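Local atomic coordinates of uncharacterized hypothetical protein (Bacteroides uniformis, PDB entry 4EIU), a protein that is of unknown function but belongs to the DUF3823 family and carries an N-terminal domain assigned to the transthyretin clan. Residues G95-E100 and V107-Q112; E147-Q150 and N154-D157. One frame throughout, in Å; residues are numbered along the deposited sequence.

Contact 1: G95-E100 and V107-Q112; sequences GSVNTE and VKFEVQ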
ATOM      1  N   GLY A  95     -17.149  -1.567  -5.811  1.00 41.99           N
ATOM      2  CA  GLY A  95     -16.309  -0.898  -6.813  1.00 44.67           C
ATOM      3  C   GLY A  95     -15.247  -1.802  -7.423  1.00 47.97           C
ATOM      4  O   GLY A  95     -14.314  -1.303  -8.019  1.00 48.59           O
ATOM      5  N   SER A  96     -15.402  -3.120  -7.288  1.00 42.82           N
ATOM      6  CA  SER A  96     -14.602  -4.100  -8.047  1.00 48.19           C
ATOM      7  C   SER A  96     -14.986  -4.044  -9.527  1.00 47.96           C
ATOM      8  O   SER A  96     -15.960  -3.415  -9.882  1.00 49.54           O
ATOM      9  CB  SER A  96     -14.796  -5.500  -7.480  1.00 42.43           C
ATOM     10  OG  SER A  96     -16.112  -6.025  -7.684  1.00 45.35           O
ATOM     11  N   VAL A  97     -14.230  -4.724 -10.392  1.00 44.53           N
ATOM     12  CA  VAL A  97     -14.375  -4.592 -11.852  1.00 47.43           C
ATOM     13  C   VAL A  97     -14.831  -5.949 -12.349  1.00 50.73           C
ATOM     14  O   VAL A  97     -14.292  -6.966 -11.920  1.00 46.32           O
ATOM     15  CB  VAL A  97     -13.005  -4.226 -12.489  1.00 47.98           C
ATOM     16  CG1 VAL A  97     -12.996  -4.461 -14.002  1.00 50.49           C
ATOM     17  CG2 VAL A  97     -12.614  -2.799 -12.134  1.00 55.05           C
ATOM     18  N   ASN A  98     -15.826  -5.999 -13.224  1.00 44.16           N
ATOM     19  CA  ASN A  98     -16.117  -7.239 -13.926  1.00 50.28           C
ATOM     20  C   ASN A  98     -15.616  -7.111 -15.343  1.00 57.82           C
ATOM     21  O   ASN A  98     -15.858  -6.108 -15.998  1.00 55.15           O
ATOM     22  CB  ASN A  98     -17.602  -7.561 -13.907  1.00 57.71           C
ATOM     23  CG  ASN A  98     -18.122  -7.832 -12.509  1.00 60.58           C
ATOM     24  OD1 ASN A  98     -17.469  -8.503 -11.676  1.00 55.12           O
ATOM     25  ND2 ASN A  98     -19.304  -7.290 -12.227  1.00 68.00           N
ATOM     26  N   THR A  99     -14.892  -8.119 -15.820  1.00 57.65           N
ATOM     27  CA  THR A  99     -14.341  -8.071 -17.163  1.00 52.59           C
ATOM     28  C   THR A  99     -14.148  -9.479 -17.664  1.00 52.30           C
ATOM     29  O   THR A  99     -13.866 -10.386 -16.880  1.00 52.68           O
ATOM     30  CB  THR A  99     -12.993  -7.316 -17.175  1.00 56.05           C
ATOM     31  OG1 THR A  99     -12.520  -7.221 -18.515  1.00 59.40           O
ATOM     32  CG2 THR A  99     -11.907  -8.006 -16.318  1.00 48.37           C
ATOM     33  N   GLU A 100     -14.324  -9.657 -18.965  1.00 54.17           N
ATOM     34  CA  GLU A 100     -13.797 -10.817 -19.667  1.00 57.22           C
ATOM     35  C   GLU A 100     -12.284 -10.823 -19.482  1.00 58.55           C
ATOM     36  O   GLU A 100     -11.670  -9.762 -19.487  1.00 55.50           O
ATOM     37  CB  GLU A 100     -14.115 -10.738 -21.161  1.00 62.83           C
ATOM     38  CG  GLU A 100     -13.613 -11.963 -21.935  1.00 72.17           C
ATOM     39  CD  GLU A 100     -14.080 -12.057 -23.376  1.00 88.37           C
ATOM     40  OE1 GLU A 100     -14.598 -11.059 -23.904  1.00 92.43           O
ATOM     41  OE2 GLU A 100     -13.918 -13.144 -23.979  1.00 86.14           O
ATOM     42  N   VAL A 107      -6.375  -3.749 -17.105  1.00 44.33           N
ATOM     43  CA  VAL A 107      -7.392  -3.097 -16.291  1.00 44.60           C
ATOM     44  C   VAL A 107      -6.678  -1.987 -15.518  1.00 55.87           C
ATOM     45  O   VAL A 107      -5.476  -2.075 -15.206  1.00 43.27           O
ATOM     46  CB  VAL A 107      -8.034  -4.030 -15.260  1.00 50.22           C
ATOM     47  CG1 VAL A 107      -8.800  -5.125 -15.958  1.00 49.02           C
ATOM     48  CG2 VAL A 107      -6.964  -4.618 -14.318  1.00 44.80           C
ATOM     49  N   LYS A 108      -7.419  -0.941 -15.196  1.00 52.44           N
ATOM     50  CA  LYS A 108      -6.866   0.152 -14.405  1.00 47.63           C
ATOM     51  C   LYS A 108      -7.790   0.420 -13.249  1.00 53.35           C
ATOM     52  O   LYS A 108      -8.995   0.540 -13.473  1.00 51.05           O
ATOM     53  CB  LYS A 108      -6.662   1.364 -15.290  1.00 48.32           C
ATOM     54  CG  LYS A 108      -6.221   2.630 -14.563  1.00 52.97           C
ATOM     55  CD  LYS A 108      -5.803   3.663 -15.583  1.00 68.49           C
ATOM     56  CE  LYS A 108      -6.279   5.044 -15.207  1.00 66.74           C
ATOM     57  NZ  LYS A 108      -5.899   5.970 -16.312  1.00 69.50           N
ATOM     58  N   PHE A 109      -7.243   0.470 -12.022  1.00 40.99           N
ATOM     59  CA  PHE A 109      -8.011   0.768 -10.830  1.00 38.97           C
ATOM     60  C   PHE A 109      -7.630   2.156 -10.328  1.00 43.16           C
ATOM     61  O   PHE A 109      -6.475   2.421 -10.066  1.00 43.57           O
ATOM     62  CB  PHE A 109      -7.726  -0.245  -9.712  1.00 41.53           C
ATOM     63  CG  PHE A 109      -8.489  -1.540  -9.853  1.00 44.60           C
ATOM     64  CD1 PHE A 109      -9.760  -1.696  -9.289  1.00 49.84           C
ATOM     65  CD2 PHE A 109      -7.948  -2.572 -10.545  1.00 42.51           C
ATOM     66  CE1 PHE A 109     -10.464  -2.881  -9.434  1.00 50.93           C
ATOM     67  CE2 PHE A 109      -8.653  -3.776 -10.718  1.00 48.03           C
ATOM     68  CZ  PHE A 109      -9.888  -3.932 -10.150  1.00 48.80           C
ATOM     69  N   GLU A 110      -8.623   3.004 -10.116  1.00 42.09           N
ATOM     70  CA  GLU A 110      -8.384   4.301  -9.507  1.00 44.58           C
ATOM     71  C   GLU A 110      -8.855   4.198  -8.088  1.00 41.01           C
ATOM     72  O   GLU A 110     -10.028   3.911  -7.866  1.00 43.53           O
ATOM     73  CB  GLU A 110      -9.171   5.386 -10.232  1.00 45.48           C
ATOM     74  CG  GLU A 110      -8.631   5.621 -11.611  1.00 50.57           C
ATOM     75  CD  GLU A 110      -9.374   6.755 -12.264  1.00 62.77           C
ATOM     76  OE1 GLU A 110     -10.417   6.477 -12.840  1.00 69.31           O
ATOM     77  OE2 GLU A 110      -8.948   7.906 -12.148  1.00 62.88           O
ATOM     78  N   VAL A 111      -7.967   4.481  -7.136  1.00 39.08           N
ATOM     79  CA  VAL A 111      -8.225   4.283  -5.708  1.00 34.23           C
ATOM     80  C   VAL A 111      -7.894   5.586  -4.978  1.00 35.46           C
ATOM     81  O   VAL A 111      -7.457   6.570  -5.580  1.00 38.01           O
ATOM     82  CB  VAL A 111      -7.434   3.083  -5.154  1.00 36.01           C
ATOM     83  CG1 VAL A 111      -7.744   1.809  -5.964  1.00 37.43           C
ATOM     84  CG2 VAL A 111      -5.945   3.373  -5.174  1.00 33.70           C
ATOM     85  N   GLN A 112      -8.170   5.588  -3.693  1.00 34.63           N
ATOM     86  CA  GLN A 112      -7.980   6.765  -2.821  1.00 36.95           C
ATOM     87  C   GLN A 112      -7.046   6.297  -1.690  1.00 37.67           C
ATOM     88  O   GLN A 112      -7.506   5.795  -0.674  1.00 35.69           O
ATOM     89  CB  GLN A 112      -9.328   7.221  -2.309  1.00 37.19           C
ATOM     90  CG  GLN A 112     -10.072   7.973  -3.412  1.00 40.37           C
ATOM     91  CD  GLN A 112     -11.521   8.293  -3.109  1.00 43.06           C
ATOM     92  OE1 GLN A 112     -12.318   7.413  -2.712  1.00 41.33           O
ATOM     93  NE2 GLN A 112     -11.884   9.560  -3.303  1.00 40.10           N
TER
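V97 and F109 meet across the gap between two sheets, with no hydrogen bond between 95-100 and 107-112. Strand 91-101 belongs to the five-stranded antiparallel sheet and strand 104-111 is an outermost strand of the mixed three-stranded one, a sandwich-like packing consistent with the transthyretin-like N-terminal domain. The CA atoms of V97 and F109 lie 8.4 Å apart, a gap that the side chains must fill. One methyl branch of V97 does most of this: CG2 sits beside the backbone N (CG1 being the branch anti to it, chi1 164°) and comes within 3.5 Å of F109 CE1. The same methyl is 3.6 Å from F109 CZ, and V97 CB lies 3.9 Å from that CZ, so the valine touches the far end of the ring from an oblique direction. F109 reaches this place because its CG is anti to the carbonyl carbon (chi1 -81°), carrying the ring over towards 95-100. G95 O lies 4.4 Å from F109 CE1, near the ring plane. V73 and I75 of strand 69-76 also touch the F109 side chain, which suits a large flat apolar residue here; an alanine here would probably leave V97 CG2 without its partner and open a gap between the sheets. Beta-branched valine and threonine suit a strand, and alternation turns V97 and T99 inwards while S96 OG and N98 OD1 bond to N72. Farther along, T99 and V107 touch more loosely, CG2 to CG1 at 4.3 Å. T99 thus gives its methyl to the apolar side and its hydroxyl to the chain: OG1 donates to E100 O at 2.9 Å, approaching at 26° from the carbonyl plane.

Contact 2: E147-Q150 and N154-D157; sequences EKIQ and NWKD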
ATOM      1  N   GLU A 147     -17.053   9.982   4.772  1.00 44.29           N
ATOM      2  CA  GLU A 147     -18.260   9.787   3.949  1.00 41.54           C
ATOM      3  C   GLU A 147     -18.374   8.328   3.448  1.00 42.19           C
ATOM      4  O   GLU A 147     -19.460   7.763   3.434  1.00 40.06           O
ATOM      5  CB  GLU A 147     -18.244  10.738   2.732  1.00 52.19           C
ATOM      6  CG  GLU A 147     -19.197  10.326   1.604  1.00 60.54           C
ATOM      7  CD  GLU A 147     -18.881  10.899   0.205  1.00 83.40           C
ATOM      8  OE1 GLU A 147     -17.724  11.216  -0.145  1.00 66.37           O
ATOM      9  OE2 GLU A 147     -19.827  10.993  -0.599  1.00 76.92           O
ATOM     10  N   LYS A 148     -17.265   7.714   3.042  1.00 39.81           N
ATOM     11  CA  LYS A 148     -17.342   6.377   2.470  1.00 40.56           C
ATOM     12  C   LYS A 148     -17.289   5.264   3.550  1.00 40.37           C
ATOM     13  O   LYS A 148     -17.860   4.199   3.373  1.00 38.40           O
ATOM     14  CB  LYS A 148     -16.263   6.176   1.409  1.00 41.32           C
ATOM     15  CG  LYS A 148     -16.480   7.124   0.209  1.00 46.66           C
ATOM     16  CD  LYS A 148     -15.570   6.823  -0.960  1.00 42.06           C
ATOM     17  CE  LYS A 148     -15.985   7.623  -2.226  1.00 42.99           C
ATOM     18  NZ  LYS A 148     -15.091   7.285  -3.371  1.00 44.14           N
ATOM     19  N   ILE A 149     -16.608   5.517   4.660  1.00 38.54           N
ATOM     20  CA  ILE A 149     -16.386   4.472   5.681  1.00 37.09           C
ATOM     21  C   ILE A 149     -17.376   4.500   6.853  1.00 36.17           C
ATOM     22  O   ILE A 149     -17.799   3.436   7.306  1.00 38.25           O
ATOM     23  CB  ILE A 149     -14.894   4.488   6.116  1.00 38.56           C
ATOM     24  CG1 ILE A 149     -14.069   3.940   4.921  1.00 39.92           C
ATOM     25  CG2 ILE A 149     -14.639   3.623   7.360  1.00 35.39           C
ATOM     26  CD1 ILE A 149     -12.595   4.275   4.983  1.00 38.95           C
ATOM     27  N   GLN A 150     -17.734   5.698   7.346  1.00 40.12           N
ATOM     28  CA  GLN A 150     -18.744   5.809   8.439  1.00 43.09           C
ATOM     29  C   GLN A 150     -20.010   4.975   8.183  1.00 43.09           C
ATOM     30  O   GLN A 150     -20.446   4.279   9.110  1.00 42.50           O
ATOM     31  CB  GLN A 150     -19.052   7.253   8.786  1.00 43.46           C
ATOM     32  CG  GLN A 150     -19.932   7.527  10.014  1.00 56.61           C
ATOM     33  CD  GLN A 150     -19.988   9.021  10.387  1.00 65.82           C
ATOM     34  OE1 GLN A 150     -19.759   9.888   9.533  1.00 70.03           O
ATOM     35  NE2 GLN A 150     -20.316   9.336  11.662  1.00 72.77           N
ATOM     36  N   ASN A 154     -19.732   0.856  13.128  1.00 40.01           N
ATOM     37  CA  ASN A 154     -18.600   0.802  14.022  1.00 43.41           C
ATOM     38  C   ASN A 154     -17.550   1.894  13.651  1.00 40.05           C
ATOM     39  O   ASN A 154     -16.370   1.666  13.638  1.00 38.64           O
ATOM     40  CB  ASN A 154     -18.025  -0.597  14.027  1.00 40.93           C
ATOM     41  CG  ASN A 154     -17.002  -0.800  15.135  1.00 42.43           C
ATOM     42  OD1 ASN A 154     -16.009  -1.471  14.915  1.00 51.19           O
ATOM     43  ND2 ASN A 154     -17.184  -0.153  16.256  1.00 41.20           N
ATOM     44  N   TRP A 155     -18.035   3.070  13.282  1.00 39.88           N
ATOM     45  CA  TRP A 155     -17.163   4.196  12.972  1.00 40.14           C
ATOM     46  C   TRP A 155     -16.403   4.638  14.198  1.00 39.43           C
ATOM     47  O   TRP A 155     -16.967   4.684  15.337  1.00 40.36           O
ATOM     48  CB  TRP A 155     -17.964   5.365  12.362  1.00 38.18           C
ATOM     49  CG  TRP A 155     -17.113   6.589  12.213  1.00 40.12           C
ATOM     50  CD1 TRP A 155     -17.140   7.690  13.003  1.00 46.94           C
ATOM     51  CD2 TRP A 155     -15.976   6.786  11.322  1.00 40.84           C
ATOM     52  NE1 TRP A 155     -16.157   8.578  12.655  1.00 48.89           N
ATOM     53  CE2 TRP A 155     -15.438   8.103  11.637  1.00 44.38           C
ATOM     54  CE3 TRP A 155     -15.412   6.065  10.287  1.00 40.18           C
ATOM     55  CZ2 TRP A 155     -14.354   8.634  10.967  1.00 44.03           C
ATOM     56  CZ3 TRP A 155     -14.330   6.629   9.595  1.00 41.97           C
ATOM     57  CH2 TRP A 155     -13.823   7.879   9.926  1.00 41.26           C
ATOM     58  N   LYS A 156     -15.155   5.009  13.998  1.00 41.86           N
ATOM     59  CA  LYS A 156     -14.358   5.703  15.057  1.00 42.14           C
ATOM     60  C   LYS A 156     -13.463   6.774  14.414  1.00 39.99           C
ATOM     61  O   LYS A 156     -12.757   6.472  13.425  1.00 41.27           O
ATOM     62  CB  LYS A 156     -13.441   4.683  15.782  1.00 47.34           C
ATOM     63  CG  LYS A 156     -14.157   3.449  16.358  1.00 43.73           C
ATOM     64  CD  LYS A 156     -13.173   2.542  17.117  1.00 46.21           C
ATOM     65  CE  LYS A 156     -13.871   1.314  17.676  1.00 48.54           C
ATOM     66  NZ  LYS A 156     -12.944   0.457  18.468  1.00 54.27           N
ATOM     67  N   ASP A 157     -13.430   7.986  14.972  1.00 40.48           N
ATOM     68  CA  ASP A 157     -12.578   9.045  14.448  1.00 40.92           C
ATOM     69  C   ASP A 157     -11.129   8.563  14.457  1.00 41.91           C
ATOM     70  O   ASP A 157     -10.359   8.881  13.575  1.00 41.20           O
ATOM     71  CB  ASP A 157     -12.649  10.300  15.271  1.00 39.25           C
ATOM     72  CG  ASP A 157     -13.951  11.048  15.138  1.00 42.55           C
ATOM     73  OD1 ASP A 157     -14.752  10.777  14.215  1.00 46.93           O
ATOM     74  OD2 ASP A 157     -14.190  11.870  15.995  1.00 47.15           O
TER
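Q150 sets its CG anti to the backbone N (chi1 -172°) and runs on extended, laying CB and CG over one face of the indole of W155, whose own CG is likewise anti to its N. The two side chains cross at about a right angle. Q150 CG makes an off-centre CH-pi contact, 4.2 Å from the centroid of the five-membered ring, and CB stands 3.8 Å above the indole plane near its rim. Beyond CG the amide plane is tilted 39° from the ring, so it is no flat stack. Glutamine suits this exposed position because its methylenes can lie on the indole while its amide stays polar. I149 comes from another direction: its CG2 lies in the plane of the indole, at the edge, 3.8 Å from W155 CZ3. A branched apolar residue fits there, its side chain also touching P81 and Y227. On the ring face away from Q150, the backbone N of D157 lies above the rim, and F145 and R146 of helix 142-149 add further contacts with the tryptophan. The segment 154-157 thereby folds back on the end of that helix, with a broad aromatic residue bridging the short turn. The indole N-H is used within its own segment: W155 NE1 donates to D157 OD1 at 3.0 Å, with an N-H...O angle of 150°, on the anti side of the carboxylate. Contacts across the turn, then, are CH-pi and van der Waals, with no hydrogen bond, whereas the carboxylate settles the polar edge of the ring, limits its rotation, and would probably polarise the N-H by its negative charge.

How the contacts relate
Neither contact belongs to the deep core: contact 1 is a surface contact in which F109 alone of the touching residues is buried, and contact 2, farther from the chain centre, is partly buried through I149. They hold different elements. Contact 1 joins strands of two sheets, so aliphatic and aromatic groups meet between the sheets, near the surface of the chain; contact 2 joins a helix end to the loop after it, where a partly exposed indole meets the methylenes of a glutamine and a carboxylate. Their centres are about 23 Å apart, yet Q112 OE1 and K148 NZ, 2.9 Å apart in a probable hydrogen bond, tie the end of 107-112 to the helix.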